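N5-carboxyaminoimidazole ribonucleotide synthetase (Bacillus anthracis, PDB 3QFF) probably carboxylates aminoimidazole ribonucleotide on N5 with ATP and bicarbonate, a step of purine biosynthesis, and is caught here with ADP bound. Local coordinates at residues A[198-203]-A[257-262]; A[211-216]-A[227-232]; A[222-227]-A[318-323]; A[322-327]-A[378-383]; A[337-342]-A[356-361]. All blocks are in the same frame, centred on the assembly; numbering follows the deposited sequence.

Interaction 1 of 5, residues A[198-203]-A[257-262]; sequences SVIVIR and TLAVEM
Val-199 pairs with Val-260 and Val-201 with Leu-258 as antiparallel hydrogen-bonded pairs, the two strands running at 162° to each other with their axes 4.7 Å apart. The straightest of the four backbone bonds is Val-201 N to Leu-258 O, 2.8 Å long with 171° at the hydrogen. On the face carrying Ile-200, Ile-202, Thr-257 and Ala-259, Ile-200 splits its contacts: CG2 meets Thr-257 CG2, while CD1 bends over to Ala-259 CB at 3.7 Å. Ile-202 lies alongside Thr-257, its CD1 against the hydroxyl, whose oxygen is hydrogen-bonded to His-298. On the other face Val-201 CG1 sits between its own N and carbonyl carbon (chi1 49°), which brings it 3.9 Å from Leu-258 CB. Further along, Met-262 curls at chi3 and lays CE 3.6 Å from Val-199 CG2. Helix 235-251 packs over this valine-rich face through Ala-245, Leu-248 and Ala-249, while strands 209-220 and 270-276 flank the pair in the ATP-grasp part of the large antiparallel sheet.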
# COMPACT_ATOMS: atom_id res chain seq x y z
N SER A 198 -7.94 -3.47 21.43
CA SER A 198 -7.70 -2.08 21.07
C SER A 198 -8.53 -1.65 19.87
O SER A 198 -8.93 -2.47 19.05
CB SER A 198 -6.21 -1.82 20.82
OG SER A 198 -5.79 -2.40 19.61
N VAL A 199 -8.79 -0.35 19.79
CA VAL A 199 -9.55 0.27 18.71
C VAL A 199 -8.76 1.49 18.24
O VAL A 199 -8.30 2.30 19.07
CB VAL A 199 -10.96 0.73 19.19
CG1 VAL A 199 -11.66 1.59 18.13
CG2 VAL A 199 -11.85 -0.46 19.55
N ILE A 200 -8.58 1.60 16.92
CA ILE A 200 -7.94 2.76 16.32
C ILE A 200 -9.08 3.67 15.86
O ILE A 200 -9.96 3.23 15.12
CB ILE A 200 -7.06 2.41 15.08
CG1 ILE A 200 -6.04 1.29 15.37
CG2 ILE A 200 -6.37 3.67 14.51
CD1 ILE A 200 -4.91 1.67 16.30
N VAL A 201 -9.06 4.92 16.33
CA VAL A 201 -10.03 5.91 15.85
C VAL A 201 -9.31 7.06 15.12
O VAL A 201 -8.19 7.46 15.49
CB VAL A 201 -10.99 6.40 17.00
CG1 VAL A 201 -10.21 6.80 18.24
CG2 VAL A 201 -11.90 7.53 16.51
N ILE A 202 -9.95 7.55 14.06
CA ILE A 202 -9.38 8.60 13.24
C ILE A 202 -10.33 9.78 13.24
O ILE A 202 -11.53 9.59 13.03
CB ILE A 202 -9.25 8.16 11.75
CG1 ILE A 202 -8.60 6.78 11.62
CG2 ILE A 202 -8.52 9.27 10.91
CD1 ILE A 202 -7.16 6.68 12.15
N ARG A 203 -9.80 10.98 13.44
CA ARG A 203 -10.62 12.19 13.36
C ARG A 203 -9.88 13.24 12.56
O ARG A 203 -8.74 13.59 12.89
CB ARG A 203 -10.98 12.73 14.76
CG ARG A 203 -11.99 13.86 14.73
CD ARG A 203 -12.64 14.12 16.10
NE ARG A 203 -13.48 15.33 16.07
CZ ARG A 203 -13.03 16.58 16.21
NH1 ARG A 203 -11.74 16.82 16.38
NH2 ARG A 203 -13.88 17.60 16.17
N THR A 257 -4.77 10.37 14.63
CA THR A 257 -4.98 8.96 14.95
C THR A 257 -4.89 8.76 16.45
O THR A 257 -3.98 9.30 17.10
CB THR A 257 -3.90 8.09 14.26
OG1 THR A 257 -3.93 8.35 12.86
CG2 THR A 257 -4.15 6.59 14.47
N LEU A 258 -5.83 8.01 17.01
CA LEU A 258 -5.76 7.62 18.42
C LEU A 258 -5.94 6.11 18.57
O LEU A 258 -6.93 5.56 18.11
CB LEU A 258 -6.83 8.36 19.25
CG LEU A 258 -6.79 8.14 20.77
CD1 LEU A 258 -5.52 8.76 21.37
CD2 LEU A 258 -8.03 8.74 21.44
N ALA A 259 -4.97 5.44 19.18
CA ALA A 259 -5.14 4.03 19.53
C ALA A 259 -5.61 3.99 20.97
O ALA A 259 -5.02 4.63 21.83
CB ALA A 259 -3.81 3.29 19.40
N VAL A 260 -6.68 3.24 21.22
CA VAL A 260 -7.22 3.12 22.57
C VAL A 260 -7.02 1.67 23.01
O VAL A 260 -7.61 0.77 22.42
CB VAL A 260 -8.72 3.47 22.61
CG1 VAL A 260 -9.22 3.58 24.06
CG2 VAL A 260 -9.00 4.79 21.84
N GLU A 261 -6.16 1.44 23.99
CA GLU A 261 -5.98 0.08 24.50
C GLU A 261 -6.85 -0.14 25.72
O GLU A 261 -6.95 0.74 26.57
CB GLU A 261 -4.52 -0.23 24.81
CG GLU A 261 -3.64 -0.26 23.55
CD GLU A 261 -2.24 -0.76 23.85
OE1 GLU A 261 -1.37 0.08 24.17
OE2 GLU A 261 -2.02 -1.99 23.80
N MET A 262 -7.44 -1.32 25.79
CA MET A 262 -8.52 -1.63 26.72
C MET A 262 -8.38 -3.04 27.28
O MET A 262 -7.78 -3.89 26.64
CB MET A 262 -9.86 -1.51 26.00
CG MET A 262 -10.28 -0.08 25.68
SD MET A 262 -11.71 0.00 24.57
CE MET A 262 -10.90 0.18 23.00

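Interaction 2 of 5, residues A[211-216]-A[227-232]; sequences VFPVAE and SIVPAR
Glu-216 and Ile-228 form an antiparallel hydrogen-bonded pair in the hairpin of strands 209-220 and 223-229, with Glu-216 N to Ile-228 O at 2.8 Å and Ile-228 N to Glu-216 O at 2.7 Å. Beyond the cis peptide bond before Pro-230, Ala-231 N reaches back to Val-214 O. Apolar contacts follow: Val-229 puts CG2 3.7 Å from Ala-215 CB and CG1 on Pro-213 CB, and Ala-231 CB sits against Glu-216 CB. The salt bridge is side-on, Glu-216 starting with CG anti to its backbone N (chi1 159°) and running on extended. Arg-232 NE meets Glu-216 OE1 at 3.0 Å, nearly straight at 173°, and NH1 reaches OE2 at 2.9 Å from above the carboxylate plane. OE1 is gripped again by Arg-232 N at 3.1 Å, from the carboxylate face opposite to NE. Lys-195 also binds OE2, and Glu-366 takes Arg-232 NH2. A buried carboxylate with two basic partners and a backbone N-H probably stays ionised, and its bonds tie the loop after strand 223-229 to strand 209-220.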
# COMPACT_ATOMS: atom_id res chain seq x y z
N VAL A 211 -13.82 4.81 12.73
CA VAL A 211 -13.31 3.87 13.72
C VAL A 211 -12.99 2.54 13.02
O VAL A 211 -13.77 2.05 12.18
CB VAL A 211 -14.30 3.66 14.88
CG1 VAL A 211 -13.64 2.94 16.05
CG2 VAL A 211 -14.85 5.00 15.34
N PHE A 212 -11.84 1.98 13.35
CA PHE A 212 -11.47 0.66 12.86
C PHE A 212 -12.09 -0.43 13.73
O PHE A 212 -12.53 -0.15 14.85
CB PHE A 212 -9.96 0.52 12.82
CG PHE A 212 -9.33 1.17 11.64
CD1 PHE A 212 -8.73 2.43 11.76
CD2 PHE A 212 -9.37 0.55 10.40
CE1 PHE A 212 -8.13 3.04 10.65
CE2 PHE A 212 -8.77 1.16 9.28
CZ PHE A 212 -8.15 2.40 9.41
N PRO A 213 -12.13 -1.67 13.22
CA PRO A 213 -12.73 -2.77 14.01
C PRO A 213 -11.90 -3.07 15.25
O PRO A 213 -10.69 -2.82 15.27
CB PRO A 213 -12.71 -3.98 13.05
CG PRO A 213 -12.38 -3.44 11.70
CD PRO A 213 -11.70 -2.11 11.88
N VAL A 214 -12.55 -3.64 16.27
CA VAL A 214 -11.86 -4.04 17.48
C VAL A 214 -10.85 -5.17 17.22
O VAL A 214 -11.19 -6.19 16.64
CB VAL A 214 -12.85 -4.50 18.60
CG1 VAL A 214 -12.08 -4.74 19.90
CG2 VAL A 214 -13.99 -3.48 18.82
N ALA A 215 -9.62 -4.98 17.69
CA ALA A 215 -8.59 -6.00 17.58
C ALA A 215 -8.33 -6.60 18.96
O ALA A 215 -8.26 -5.87 19.95
CB ALA A 215 -7.30 -5.41 17.04
N GLU A 216 -8.19 -7.92 19.01
CA GLU A 216 -7.76 -8.61 20.23
C GLU A 216 -6.23 -8.71 20.20
O GLU A 216 -5.66 -9.24 19.24
CB GLU A 216 -8.42 -10.00 20.32
CG GLU A 216 -7.70 -11.01 21.23
CD GLU A 216 -8.30 -12.42 21.14
OE1 GLU A 216 -9.21 -12.64 20.32
OE2 GLU A 216 -7.84 -13.32 21.87
N SER A 227 -2.07 -9.47 16.92
CA SER A 227 -3.38 -8.81 16.90
C SER A 227 -4.34 -9.63 16.05
O SER A 227 -4.02 -10.03 14.92
CB SER A 227 -3.31 -7.39 16.36
OG SER A 227 -2.41 -6.62 17.11
N ILE A 228 -5.52 -9.86 16.58
CA ILE A 228 -6.49 -10.74 15.95
C ILE A 228 -7.74 -9.95 15.66
O ILE A 228 -8.30 -9.33 16.56
CB ILE A 228 -6.85 -11.90 16.87
CG1 ILE A 228 -5.60 -12.68 17.31
CG2 ILE A 228 -7.88 -12.80 16.20
CD1 ILE A 228 -5.84 -13.58 18.59
N VAL A 229 -8.19 -9.98 14.40
CA VAL A 229 -9.33 -9.19 13.98
C VAL A 229 -10.21 -10.04 13.05
O VAL A 229 -9.72 -10.54 12.04
CB VAL A 229 -8.87 -7.91 13.23
CG1 VAL A 229 -9.99 -6.88 13.17
CG2 VAL A 229 -7.63 -7.31 13.90
N PRO A 230 -11.51 -10.18 13.37
CA PRO A 230 -12.25 -9.58 14.49
C PRO A 230 -11.81 -10.13 15.84
O PRO A 230 -11.45 -11.30 15.95
CB PRO A 230 -13.71 -9.97 14.20
CG PRO A 230 -13.72 -10.43 12.75
CD PRO A 230 -12.37 -11.03 12.54
N ALA A 231 -11.77 -9.26 16.85
CA ALA A 231 -11.49 -9.72 18.22
C ALA A 231 -12.50 -10.81 18.59
O ALA A 231 -13.66 -10.73 18.21
CB ALA A 231 -11.58 -8.54 19.21
N ARG A 232 -12.05 -11.83 19.30
CA ARG A 232 -12.92 -12.94 19.66
C ARG A 232 -13.74 -12.60 20.91
O ARG A 232 -13.51 -13.14 22.00
CB ARG A 232 -12.12 -14.24 19.81
CG ARG A 232 -11.41 -14.66 18.49
CD ARG A 232 -10.45 -15.84 18.67
NE ARG A 232 -9.29 -15.50 19.50
CZ ARG A 232 -8.37 -16.36 19.91
NH1 ARG A 232 -7.37 -15.94 20.67
NH2 ARG A 232 -8.44 -17.66 19.58

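Interaction 3 of 5, residues A[222-227]-A[318-323]. With ADP (adenosine-5'-diphosphate), chain C.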
# COMPACT_ATOMS: atom_id res chain seq x y z
N ASN A 222 5.67 -8.02 27.78
CA ASN A 222 5.24 -6.63 27.59
C ASN A 222 5.51 -6.05 26.19
O ASN A 222 5.69 -4.84 26.03
CB ASN A 222 5.78 -5.71 28.69
CG ASN A 222 4.78 -5.52 29.83
OD1 ASN A 222 3.90 -6.36 30.06
ND2 ASN A 222 4.91 -4.40 30.54
N ILE A 223 5.56 -6.94 25.20
CA ILE A 223 5.67 -6.54 23.80
C ILE A 223 4.52 -7.21 23.06
O ILE A 223 4.16 -8.36 23.36
CB ILE A 223 7.02 -6.96 23.17
CG1 ILE A 223 8.18 -6.32 23.94
CG2 ILE A 223 7.11 -6.54 21.68
CD1 ILE A 223 9.53 -6.88 23.58
N LEU A 224 3.92 -6.49 22.11
CA LEU A 224 2.86 -7.08 21.29
C LEU A 224 3.37 -8.26 20.48
O LEU A 224 4.43 -8.19 19.85
CB LEU A 224 2.20 -6.03 20.38
CG LEU A 224 1.00 -6.47 19.53
CD1 LEU A 224 -0.17 -6.96 20.40
CD2 LEU A 224 0.54 -5.32 18.61
N HIS A 225 2.62 -9.35 20.52
CA HIS A 225 2.94 -10.57 19.78
C HIS A 225 2.00 -10.67 18.57
O HIS A 225 2.47 -10.64 17.43
CB HIS A 225 2.83 -11.80 20.69
CG HIS A 225 2.87 -13.12 19.97
ND1 HIS A 225 3.82 -13.43 19.02
CD2 HIS A 225 2.07 -14.21 20.07
CE1 HIS A 225 3.60 -14.65 18.55
NE2 HIS A 225 2.54 -15.14 19.18
N GLU A 226 0.70 -10.78 18.85
CA GLU A 226 -0.35 -10.92 17.84
C GLU A 226 -1.51 -9.95 18.03
O GLU A 226 -1.89 -9.64 19.17
CB GLU A 226 -0.90 -12.35 17.85
CG GLU A 226 0.02 -13.36 17.19
CD GLU A 226 -0.44 -14.80 17.35
OE1 GLU A 226 -1.16 -15.11 18.34
OE2 GLU A 226 -0.08 -15.63 16.49
N SER A 227 -2.07 -9.47 16.92
CA SER A 227 -3.38 -8.81 16.90
C SER A 227 -4.34 -9.63 16.05
O SER A 227 -4.02 -10.03 14.92
CB SER A 227 -3.31 -7.39 16.36
OG SER A 227 -2.41 -6.62 17.11
N MET A 318 -2.21 -10.37 12.73
CA MET A 318 -0.93 -9.73 12.60
C MET A 318 0.02 -10.38 13.59
O MET A 318 -0.35 -10.58 14.75
CB MET A 318 -1.00 -8.23 12.89
CG MET A 318 0.34 -7.55 12.62
SD MET A 318 0.85 -6.34 13.82
CE MET A 318 1.11 -7.33 15.31
N VAL A 319 1.22 -10.75 13.12
CA VAL A 319 2.26 -11.24 14.03
C VAL A 319 3.49 -10.35 13.95
O VAL A 319 3.98 -10.06 12.86
CB VAL A 319 2.69 -12.70 13.73
CG1 VAL A 319 3.40 -13.28 14.97
CG2 VAL A 319 1.50 -13.54 13.40
N ASN A 320 3.98 -9.91 15.10
CA ASN A 320 5.20 -9.11 15.13
C ASN A 320 6.46 -9.91 14.83
O ASN A 320 6.58 -11.05 15.28
CB ASN A 320 5.38 -8.43 16.51
CG ASN A 320 4.92 -6.98 16.51
OD1 ASN A 320 4.59 -6.40 15.48
ND2 ASN A 320 4.92 -6.38 17.70
N ILE A 321 7.38 -9.28 14.09
CA ILE A 321 8.71 -9.83 13.80
C ILE A 321 9.77 -9.04 14.56
O ILE A 321 10.14 -7.92 14.19
CB ILE A 321 9.01 -9.88 12.28
CG1 ILE A 321 7.92 -10.68 11.55
CG2 ILE A 321 10.43 -10.48 11.99
CD1 ILE A 321 7.83 -10.38 10.06
N LEU A 322 10.26 -9.64 15.64
CA LEU A 322 11.33 -9.03 16.44
C LEU A 322 12.69 -9.46 15.89
O LEU A 322 12.75 -10.32 15.01
CB LEU A 322 11.18 -9.42 17.92
CG LEU A 322 9.79 -9.25 18.56
CD1 LEU A 322 9.83 -9.61 20.07
CD2 LEU A 322 9.28 -7.83 18.38
N GLY A 323 13.76 -8.85 16.38
CA GLY A 323 15.12 -9.25 16.03
C GLY A 323 15.34 -10.75 16.15
O GLY A 323 15.93 -11.36 15.27
PB ADP C . 3.14 -0.51 28.89
O1B ADP C . 4.56 -0.90 29.22
O2B ADP C . 2.94 0.98 28.78
O3B ADP C . 2.55 -1.31 27.75
PA ADP C . 0.72 -1.26 30.35
O1A ADP C . 0.10 -1.43 28.97
O2A ADP C . 0.11 -0.30 31.34
O3A ADP C . 2.31 -0.94 30.22
O5' ADP C . 0.72 -2.70 31.06
C5' ADP C . 1.51 -3.76 30.53
C4' ADP C . 0.77 -5.08 30.72
O4' ADP C . 0.52 -5.28 32.12
C3' ADP C . -0.59 -5.08 30.04
O3' ADP C . -0.51 -5.69 28.75
C2' ADP C . -1.48 -5.85 30.98
O2' ADP C . -1.54 -7.22 30.59
C1' ADP C . -0.81 -5.76 32.34
N9 ADP C . -1.55 -4.81 33.22
C8 ADP C . -1.31 -3.49 33.35
N7 ADP C . -2.16 -2.91 34.23
C5 ADP C . -2.97 -3.88 34.70
C6 ADP C . -4.10 -3.96 35.66
N6 ADP C . -4.54 -2.85 36.32
N1 ADP C . -4.67 -5.17 35.86
C2 ADP C . -4.25 -6.27 35.22
N3 ADP C . -3.24 -6.27 34.33
C4 ADP C . -2.57 -5.13 34.04
O HOH W 1 6.15 -11.62 17.97
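His-225 O accepts Asn-320 N at 2.9 Å in an almost straight bond (173° at the hydrogen), and Val-319 CA brings a CA-H...O contact to the same oxygen at 3.5 Å. Further down, Ser-227 and Met-318 exchange both backbone bonds as an antiparallel hydrogen-bonded pair. A water links the strands from the side chain of His-225: it lies in the ring plane, 3.1 Å from His-225 ND1, and donates to Asn-320 O at 2.8 Å. Val-319 runs alongside the imidazole with CG1 3.8 Å from His-225 CE1, and Glu-226 CG lies over one face of that ring near its rim. His-225 and Glu-226 both face Ile-218 on strand 209-220, a classic beta bulge, on the strand that joins the ATP-grasp part of the sheet to the C-terminal part. On the sheet face that carries Ser-227, Met-318 starts with CG anti to its backbone N (chi1 -175°), then bends at chi2 and chi3, ending with CE 3.9 Å from Leu-224 CD2. At the far end Ile-223 and Leu-322 meet tip to tip through CG2 and CD2. Asn-222 belongs to the ADP pocket, its OD1 3.4 Å from ribose C4' and its ND2 hydrogen-bonded to Asp-160 O.

Interaction 4 of 5, residues A[322-327]-A[378-383]; sequences LGEHIE and WDHQEQ
His-325 and Trp-378 meet in the tight, buried half of this contact, as an edge-to-face pair with the indole edge turned to the imidazole face. Trp-378 CD1 stands over the centre of the histidine ring, 3.3 Å from His-325 NE2, with the five-membered ring plane at 50° to it. The opposite face is covered by Glu-324 CG, so the ring is sandwiched. Bonds at both nitrogens fix its rotation: ND1 accepts Leu-322 N in the ring plane at 3.1 Å, while NE2 donates to Gln-381 OE1 at 2.6 Å, coming from above the amide plane.

Toward solvent the contact becomes a polar fringe around Glu-324. Its CG lies between N and the carbonyl carbon (chi1 71°), and the extended chain beyond ends among the side chains of helix 379-382. His-380 ND1, on an exposed ring, donates to the syn lone pair of Glu-324 OE1 at 2.8 Å, while Gln-381 NE2 reaches OE2 at 2.9 Å from above the carboxylate plane. Gln-381 thus bridges Glu-324 and His-325 with one amide. A His-carboxylate hydrogen bond and an edge-to-face aromatic pair join the start of helix 323-331 to helix 379-382, with Trp-378 at its N-cap.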
# COMPACT_ATOMS: atom_id res chain seq x y z
N LEU A 322 10.26 -9.64 15.64
CA LEU A 322 11.33 -9.03 16.44
C LEU A 322 12.69 -9.46 15.89
O LEU A 322 12.75 -10.32 15.01
CB LEU A 322 11.18 -9.42 17.92
CG LEU A 322 9.79 -9.25 18.56
CD1 LEU A 322 9.83 -9.61 20.07
CD2 LEU A 322 9.28 -7.83 18.38
N GLY A 323 13.76 -8.85 16.38
CA GLY A 323 15.12 -9.25 16.03
C GLY A 323 15.34 -10.75 16.15
O GLY A 323 15.93 -11.36 15.27
N GLU A 324 14.84 -11.34 17.24
CA GLU A 324 14.94 -12.80 17.47
C GLU A 324 14.16 -13.66 16.45
O GLU A 324 14.31 -14.89 16.44
CB GLU A 324 14.47 -13.16 18.88
CG GLU A 324 12.95 -13.02 19.07
CD GLU A 324 12.42 -13.68 20.33
OE1 GLU A 324 12.59 -14.90 20.50
OE2 GLU A 324 11.78 -12.97 21.15
N HIS A 325 13.32 -13.04 15.62
CA HIS A 325 12.51 -13.79 14.64
C HIS A 325 12.94 -13.62 13.18
O HIS A 325 12.52 -14.39 12.33
CB HIS A 325 11.02 -13.42 14.73
CG HIS A 325 10.44 -13.55 16.10
ND1 HIS A 325 9.95 -12.48 16.81
CD2 HIS A 325 10.24 -14.64 16.89
CE1 HIS A 325 9.48 -12.89 17.98
NE2 HIS A 325 9.65 -14.20 18.05
N ILE A 326 13.73 -12.59 12.88
CA ILE A 326 13.99 -12.22 11.48
C ILE A 326 14.66 -13.38 10.70
O ILE A 326 14.30 -13.66 9.56
CB ILE A 326 14.78 -10.88 11.36
CG1 ILE A 326 14.96 -10.45 9.90
CG2 ILE A 326 16.14 -10.95 12.07
CD1 ILE A 326 13.67 -9.94 9.24
N GLU A 327 15.61 -14.07 11.34
CA GLU A 327 16.27 -15.20 10.68
C GLU A 327 15.27 -16.31 10.37
O GLU A 327 15.30 -16.89 9.29
CB GLU A 327 17.44 -15.71 11.51
CG GLU A 327 18.51 -16.40 10.66
CD GLU A 327 19.62 -17.04 11.48
OE1 GLU A 327 20.25 -16.35 12.33
OE2 GLU A 327 19.87 -18.25 11.26
N TRP A 378 7.73 -18.37 16.04
CA TRP A 378 7.41 -17.69 17.30
C TRP A 378 7.26 -18.65 18.49
O TRP A 378 6.56 -18.32 19.44
CB TRP A 378 6.18 -16.79 17.14
CG TRP A 378 6.34 -15.75 16.04
CD1 TRP A 378 6.94 -14.53 16.15
CD2 TRP A 378 5.94 -15.87 14.67
NE1 TRP A 378 6.93 -13.87 14.94
CE2 TRP A 378 6.31 -14.67 14.01
CE3 TRP A 378 5.28 -16.86 13.93
CZ2 TRP A 378 6.05 -14.44 12.65
CZ3 TRP A 378 5.02 -16.64 12.58
CH2 TRP A 378 5.41 -15.43 11.96
N ASP A 379 7.94 -19.80 18.44
CA ASP A 379 7.85 -20.82 19.49
C ASP A 379 8.14 -20.28 20.90
O ASP A 379 7.53 -20.71 21.88
CB ASP A 379 8.77 -22.02 19.17
CG ASP A 379 8.16 -22.99 18.15
OD1 ASP A 379 8.93 -23.69 17.45
OD2 ASP A 379 6.92 -23.08 18.04
N HIS A 380 9.08 -19.34 20.99
CA HIS A 380 9.38 -18.61 22.23
C HIS A 380 8.11 -17.96 22.81
O HIS A 380 7.73 -18.22 23.97
CB HIS A 380 10.47 -17.56 21.95
CG HIS A 380 10.90 -16.77 23.15
ND1 HIS A 380 11.62 -15.60 23.04
CD2 HIS A 380 10.71 -16.97 24.48
CE1 HIS A 380 11.85 -15.12 24.25
NE2 HIS A 380 11.32 -15.93 25.14
N GLN A 381 7.44 -17.15 21.99
CA GLN A 381 6.23 -16.44 22.41
C GLN A 381 5.12 -17.42 22.76
O GLN A 381 4.46 -17.26 23.79
CB GLN A 381 5.76 -15.45 21.33
CG GLN A 381 6.56 -14.13 21.31
CD GLN A 381 8.02 -14.30 20.89
OE1 GLN A 381 8.36 -15.21 20.12
NE2 GLN A 381 8.88 -13.43 21.39
N GLU A 382 4.95 -18.44 21.92
CA GLU A 382 3.98 -19.51 22.16
C GLU A 382 4.25 -20.31 23.44
O GLU A 382 3.32 -20.86 24.04
CB GLU A 382 3.95 -20.46 20.96
CG GLU A 382 3.26 -19.89 19.74
CD GLU A 382 3.89 -20.32 18.43
OE1 GLU A 382 3.61 -19.65 17.41
OE2 GLU A 382 4.67 -21.32 18.39
N GLN A 383 5.54 -20.38 23.82
CA GLN A 383 6.04 -21.04 25.05
C GLN A 383 6.44 -22.50 24.84
O GLN A 383 7.12 -23.11 25.69
CB GLN A 383 5.08 -20.89 26.24
CG GLN A 383 5.54 -19.89 27.29
CD GLN A 383 5.28 -18.45 26.91
OE1 GLN A 383 4.14 -18.06 26.64
NE2 GLN A 383 6.33 -17.63 26.90

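Interaction 5 of 5, residues A[337-342]-A[356-361]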
# COMPACT_ATOMS: atom_id res chain seq x y z
N THR A 337 2.76 -18.46 2.18
CA THR A 337 1.47 -18.39 1.46
C THR A 337 0.35 -17.81 2.35
O THR A 337 0.23 -18.17 3.53
CB THR A 337 1.06 -19.78 0.90
OG1 THR A 337 -0.17 -19.67 0.16
CG2 THR A 337 0.86 -20.78 2.01
N GLY A 338 -0.45 -16.90 1.78
CA GLY A 338 -1.53 -16.25 2.52
C GLY A 338 -1.03 -15.32 3.63
O GLY A 338 -1.81 -14.92 4.51
N CYS A 339 0.26 -14.99 3.60
CA CYS A 339 0.90 -14.14 4.58
C CYS A 339 1.44 -12.92 3.85
O CYS A 339 1.94 -13.05 2.73
CB CYS A 339 2.05 -14.86 5.27
SG CYS A 339 1.58 -16.38 6.15
N TYR A 340 1.33 -11.76 4.48
CA TYR A 340 1.75 -10.50 3.85
C TYR A 340 2.82 -9.82 4.69
O TYR A 340 2.54 -9.26 5.77
CB TYR A 340 0.52 -9.62 3.55
CG TYR A 340 -0.42 -10.36 2.63
CD1 TYR A 340 -1.41 -11.20 3.14
CD2 TYR A 340 -0.24 -10.31 1.24
CE1 TYR A 340 -2.25 -11.94 2.30
CE2 TYR A 340 -1.09 -11.03 0.38
CZ TYR A 340 -2.08 -11.85 0.92
OH TYR A 340 -2.89 -12.58 0.09
N LEU A 341 4.04 -9.90 4.18
CA LEU A 341 5.22 -9.50 4.93
C LEU A 341 5.50 -8.01 4.83
O LEU A 341 5.47 -7.44 3.74
CB LEU A 341 6.43 -10.31 4.43
CG LEU A 341 7.81 -10.17 5.09
CD1 LEU A 341 7.76 -10.49 6.60
CD2 LEU A 341 8.83 -11.06 4.38
N HIS A 342 5.75 -7.39 5.97
CA HIS A 342 6.27 -6.03 6.02
C HIS A 342 7.59 -6.02 6.76
O HIS A 342 7.69 -6.53 7.88
CB HIS A 342 5.24 -5.09 6.66
CG HIS A 342 3.93 -5.10 5.95
ND1 HIS A 342 3.56 -4.12 5.06
CD2 HIS A 342 2.94 -6.02 5.92
CE1 HIS A 342 2.37 -4.41 4.55
NE2 HIS A 342 1.99 -5.57 5.04
N GLY A 356 9.76 -6.01 11.69
CA GLY A 356 8.65 -6.04 10.75
C GLY A 356 7.41 -6.61 11.37
O GLY A 356 7.30 -6.74 12.61
N HIS A 357 6.45 -6.96 10.51
CA HIS A 357 5.27 -7.73 10.91
C HIS A 357 4.76 -8.53 9.71
O HIS A 357 5.06 -8.20 8.55
CB HIS A 357 4.17 -6.82 11.48
CG HIS A 357 3.59 -5.86 10.47
ND1 HIS A 357 4.13 -4.61 10.26
CD2 HIS A 357 2.52 -5.96 9.66
CE1 HIS A 357 3.41 -3.98 9.34
NE2 HIS A 357 2.43 -4.78 8.96
N VAL A 358 4.00 -9.58 9.98
CA VAL A 358 3.33 -10.30 8.92
C VAL A 358 1.83 -10.33 9.21
O VAL A 358 1.42 -10.64 10.33
CB VAL A 358 3.95 -11.72 8.69
CG1 VAL A 358 3.88 -12.56 9.95
CG2 VAL A 358 3.27 -12.44 7.52
N ASN A 359 1.03 -9.98 8.20
CA ASN A 359 -0.41 -10.08 8.26
C ASN A 359 -0.89 -11.36 7.59
O ASN A 359 -0.75 -11.53 6.37
CB ASN A 359 -1.05 -8.86 7.60
CG ASN A 359 -0.94 -7.62 8.46
OD1 ASN A 359 -0.90 -7.71 9.70
ND2 ASN A 359 -0.86 -6.46 7.83
N ILE A 360 -1.44 -12.26 8.40
CA ILE A 360 -1.93 -13.53 7.90
C ILE A 360 -3.43 -13.43 7.69
O ILE A 360 -4.20 -13.38 8.66
CB ILE A 360 -1.62 -14.68 8.90
CG1 ILE A 360 -0.14 -14.70 9.28
CG2 ILE A 360 -2.05 -16.04 8.31
CD1 ILE A 360 0.17 -15.63 10.47
N LEU A 361 -3.83 -13.42 6.43
CA LEU A 361 -5.23 -13.27 6.04
C LEU A 361 -5.86 -14.64 5.81
O LEU A 361 -5.27 -15.51 5.17
CB LEU A 361 -5.33 -12.42 4.77
CG LEU A 361 -5.71 -10.94 4.85
CD1 LEU A 361 -4.85 -10.13 5.80
CD2 LEU A 361 -5.66 -10.34 3.45
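The hairpin of strands 339-343 and 354-361 closes one edge of the large antiparallel sheet, and in it His-342 meets His-357. Their rings are nearly parallel, 9° apart, but offset, with little ring-on-ring contact. His-342 CB sits over the face of the His-357 ring instead, 3.7 Å from its centroid, a CH-pi contact. His-357 has CG between its N and carbonyl carbon (chi1 65°), and its ring leans toward the neighbouring strand. Asp-288 accepts from both His-342 NE2 and Asn-359 ND2, whereas Tyr-344 OH bonds His-357 ND1. Five backbone bonds hold the hairpin, from His-342 N to His-357 O at 2.8 Å up to Leu-361 N to Gly-338 O at 3.2 Å, where Gly-338 takes a positive phi just before the strand begins. This hairpin lies in the C-terminal domain of the carboxylase family, against strand 316-322. On the face of Cys-339 and Val-358, Cys-339 CB packs 3.5 Å from Val-358 CG2, and SG touches Ile-360 CG1. Tyr-340 crosses Leu-361 at about a right angle, Tyr-340 CE1 lying 3.9 Å from Leu-361 CD2. The tyrosine hydroxyl reaches past the hairpin to Glu-291 and to the backbone N of Glu-309, both of the second subunit.

How the interactions relate
Interactions 1, 2, 3 and 5 all lie in one eight-stranded antiparallel sheet. Strands 256-264, 195-203, 209-220, 223-229, 316-322, 354-361 and 339-343 follow one another across it. Interactions 1 and 2 are centred about 11 Å apart and meet where strands 195-203 and 209-220 pair; interactions 2 and 3 share Ser-227. Interactions 3 and 5, with centres about 12 Å apart, join through strands 316-322 and 354-361. Interaction 4 lies beside the sheet, its centre about 9 Å from that of interaction 3, and Trp-378 packs on Val-319 and Val-358. Along the chain, interactions 1 and 2 close before 4 and 5 open, while interaction 3 alternates with 1 and 2, linking ATP-grasp and C-terminal parts. The sheet thus runs from near the ADP site to the subunit interface.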